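Long-range contact in peptidase M14, carboxypeptidase A (Thermoplasmatales archaeon SCGC AB-540-F20, PDB 4XED), which is a predicted M14-type metallocarboxypeptidase, represented here by its calcium-binding PKD domain, a beta-sandwich module that probably mediates binding to other proteins or surfaces: residues P6-N11 with V29-N34. Numbering follows the deposited sequence.
Sequences PPNIPN and VTTDPN. With CA (calcium ion), chain B.
Asn11 and Val29 pair across segments 6-11 and 29-34, and illustrate how backbone and side-chain bonds together carry a pairing past the end of its strands. Their backbones form a hydrogen-bonded antiparallel pair, Asn11 N reaching Val29 O at 2.9 Å in a nearly straight bond (179°). Beyond it, Asn8 N donates to Thr31 O at 2.9 Å, and side chains supply further links. Thr30 OG1, anti to its own backbone N (chi1 -161°), gives its proton to Asn8 O at 2.7 Å, from above the carbonyl plane. A valine in place of Thr30 would probably leave Asn8 O without this hydroxyl donor. The Asn8 amide reaches Thr31 OG1 through ND2 at 3.1 Å, with the hydroxyl close to the amide plane. Among the nonpolar contacts, Pro10 lies side by side with Thr30, Pro10 CG to Thr30 CB 4.1 Å. At the far end, Asp32 binds calcium through both carboxylate oxygens, OD2 at 2.4 Å; OD1 also accepts from Asn34 N in an Asx turn, and Asn34 OD1 is another ligand. Asn4, Asp5, Asp36 and Asp82 complete the site. The contact thus continues, as loops, from paired strands 11-13 and 24-29 toward the metal, while Pro7, Pro10 and Thr30 pack on Ala80 of strand 72-82 in the other sheet.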
ATOM      1  N   PRO A   6     -11.512   8.652  -9.971  1.00  9.87           N
ATOM      2  CA  PRO A   6     -10.281   8.241  -9.287  1.00  9.85           C
ATOM      3  C   PRO A   6     -10.291   6.759  -9.000  1.00  9.21           C
ATOM      4  O   PRO A   6     -11.355   6.125  -8.984  1.00  9.09           O
ATOM      5  CB  PRO A   6     -10.324   9.029  -7.976  1.00 13.00           C
ATOM      6  CG  PRO A   6     -11.763   9.142  -7.680  1.00 15.00           C
ATOM      7  CD  PRO A   6     -12.479   9.240  -9.022  1.00 13.50           C
ATOM      8  N   PRO A   7      -9.105   6.187  -8.761  1.00  8.95           N
ATOM      9  CA  PRO A   7      -9.102   4.784  -8.377  1.00  8.58           C
ATOM     10  C   PRO A   7      -9.876   4.563  -7.092  1.00  7.43           C
ATOM     11  O   PRO A   7     -10.043   5.471  -6.251  1.00  8.31           O
ATOM     12  CB  PRO A   7      -7.614   4.478  -8.151  1.00  9.20           C
ATOM     13  CG  PRO A   7      -6.880   5.491  -8.951  1.00 10.35           C
ATOM     14  CD  PRO A   7      -7.732   6.731  -8.847  1.00 10.58           C
ATOM     15  N   ASN A   8     -10.345   3.328  -6.957  1.00  6.93           N
ATOM     16  CA  ASN A   8     -10.892   2.874  -5.696  1.00  7.71           C
ATOM     17  C   ASN A   8      -9.823   2.834  -4.613  1.00  7.17           C
ATOM     18  O   ASN A   8      -8.622   2.833  -4.884  1.00  7.33           O
ATOM     19  CB  ASN A   8     -11.572   1.539  -5.918  1.00  9.39           C
ATOM     20  CG  ASN A   8     -12.777   1.696  -6.789  1.00 12.83           C
ATOM     21  OD1 ASN A   8     -13.642   2.511  -6.501  1.00 17.87           O
ATOM     22  ND2 ASN A   8     -12.802   1.001  -7.905  1.00 15.27           N
ATOM     23  N   ILE A   9     -10.248   2.794  -3.373  1.00  7.55           N
ATOM     24  CA  ILE A   9      -9.313   2.756  -2.281  1.00  7.69           C
ATOM     25  C   ILE A   9      -8.580   1.414  -2.280  1.00  7.26           C
ATOM     26  O   ILE A   9      -9.211   0.336  -2.325  1.00  7.50           O
ATOM     27  CB  ILE A   9     -10.078   2.902  -0.963  1.00  8.16           C
ATOM     28  CG1 ILE A   9     -10.804   4.235  -0.917  1.00 10.51           C
ATOM     29  CG2 ILE A   9      -9.144   2.820   0.184  1.00 11.16           C
ATOM     30  CD1 ILE A   9     -11.735   4.419   0.269  1.00 13.72           C
ATOM     31  N   PRO A  10      -7.239   1.441  -2.159  1.00  6.20           N
ATOM     32  CA  PRO A  10      -6.531   0.164  -2.154  1.00  6.56           C
ATOM     33  C   PRO A  10      -6.798  -0.710  -0.953  1.00  6.03           C
ATOM     34  O   PRO A  10      -7.091  -0.231   0.147  1.00  7.42           O
ATOM     35  CB  PRO A  10      -5.056   0.582  -2.184  1.00  5.28           C
ATOM     36  CG  PRO A  10      -5.067   1.939  -2.864  1.00  6.63           C
ATOM     37  CD  PRO A  10      -6.299   2.574  -2.343  1.00  7.18           C
ATOM     38  N   ASN A  11      -6.639  -2.001  -1.194  1.00  4.82           N
ATOM     39  CA  ASN A  11      -6.633  -3.014  -0.158  1.00  4.48           C
ATOM     40  C   ASN A  11      -5.188  -3.438   0.124  1.00  5.22           C
ATOM     41  O   ASN A  11      -4.386  -3.579  -0.793  1.00  6.07           O
ATOM     42  CB  ASN A  11      -7.443  -4.223  -0.620  1.00  5.01           C
ATOM     43  CG  ASN A  11      -8.905  -3.940  -0.722  1.00  6.19           C
ATOM     44  OD1 ASN A  11      -9.613  -3.926   0.292  1.00  7.00           O
ATOM     45  ND2 ASN A  11      -9.357  -3.593  -1.923  1.00  6.40           N
ATOM     46  N   VAL A  29      -3.715  -4.060  -3.716  1.00  6.23           N
ATOM     47  CA  VAL A  29      -4.440  -4.026  -4.985  1.00  6.51           C
ATOM     48  C   VAL A  29      -5.600  -3.057  -4.961  1.00  6.40           C
ATOM     49  O   VAL A  29      -6.270  -2.881  -3.940  1.00  7.36           O
ATOM     50  CB  VAL A  29      -4.975  -5.431  -5.385  1.00  6.89           C
ATOM     51  CG1 VAL A  29      -5.961  -5.951  -4.359  1.00  9.03           C
ATOM     52  CG2 VAL A  29      -5.589  -5.447  -6.801  1.00  8.61           C
ATOM     53  N   THR A  30      -5.816  -2.400  -6.094  1.00  7.07           N
ATOM     54  CA  THR A  30      -7.035  -1.678  -6.311  1.00  6.51           C
ATOM     55  C   THR A  30      -7.396  -1.757  -7.788  1.00  5.64           C
ATOM     56  O   THR A  30      -6.635  -2.304  -8.589  1.00  7.62           O
ATOM     57  CB  THR A  30      -6.924  -0.225  -5.830  1.00  7.46           C
ATOM     58  OG1 THR A  30      -8.250   0.276  -5.675  1.00  8.17           O
ATOM     59  CG2 THR A  30      -6.149   0.662  -6.805  1.00  9.46           C
ATOM     60  N   THR A  31      -8.563  -1.223  -8.114  1.00  6.30           N
ATOM     61  CA  THR A  31      -8.987  -1.033  -9.492  1.00  5.69           C
ATOM     62  C   THR A  31      -9.319   0.433  -9.723  1.00  7.37           C
ATOM     63  O   THR A  31      -9.668   1.174  -8.816  1.00  7.33           O
ATOM     64  CB  THR A  31     -10.238  -1.885  -9.833  1.00  7.02           C
ATOM     65  OG1 THR A  31     -11.352  -1.478  -9.045  1.00  8.68           O
ATOM     66  CG2 THR A  31     -10.011  -3.345  -9.559  1.00  8.51           C
ATOM     67  N   ASP A  32      -9.192   0.842 -10.980  1.00  7.67           N
ATOM     68  CA  ASP A  32      -9.690   2.127 -11.425  1.00  6.83           C
ATOM     69  C   ASP A  32     -10.985   1.903 -12.200  1.00  9.07           C
ATOM     70  O   ASP A  32     -11.020   1.026 -13.053  1.00  8.90           O
ATOM     71  CB  ASP A  32      -8.618   2.807 -12.286  1.00  7.03           C
ATOM     72  CG  ASP A  32      -9.048   4.183 -12.782  1.00  7.55           C
ATOM     73  OD1 ASP A  32      -9.754   4.249 -13.826  1.00  9.81           O
ATOM     74  OD2 ASP A  32      -8.734   5.208 -12.120  1.00  8.80           O
ATOM     75  N   PRO A  33     -12.030   2.722 -11.959  1.00  8.95           N
ATOM     76  CA  PRO A  33     -13.327   2.489 -12.602  1.00 10.18           C
ATOM     77  C   PRO A  33     -13.296   2.607 -14.105  1.00 10.68           C
ATOM     78  O   PRO A  33     -14.194   2.075 -14.759  1.00 13.26           O
ATOM     79  CB  PRO A  33     -14.214   3.589 -12.015  1.00 12.07           C
ATOM     80  CG  PRO A  33     -13.619   3.924 -10.711  1.00 13.64           C
ATOM     81  CD  PRO A  33     -12.133   3.757 -10.908  1.00  9.46           C
ATOM     82  N   ASN A  34     -12.298   3.307 -14.627  1.00  9.72           N
ATOM     83  CA  ASN A  34     -12.162   3.516 -16.061  1.00  9.66           C
ATOM     84  C   ASN A  34     -11.185   2.542 -16.681  1.00 10.98           C
ATOM     85  O   ASN A  34     -10.917   2.614 -17.886  1.00 12.24           O
ATOM     86  CB  ASN A  34     -11.700   4.945 -16.332  1.00  9.94           C
ATOM     87  CG  ASN A  34     -12.420   5.959 -15.472  1.00  9.72           C
ATOM     88  OD1 ASN A  34     -11.856   6.559 -14.567  1.00 10.11           O
ATOM     89  ND2 ASN A  34     -13.699   6.142 -15.749  1.00 13.51           N
TER
HETATM   90 CA    CA B 101      -9.591   6.870 -13.672  1.00  8.38          CA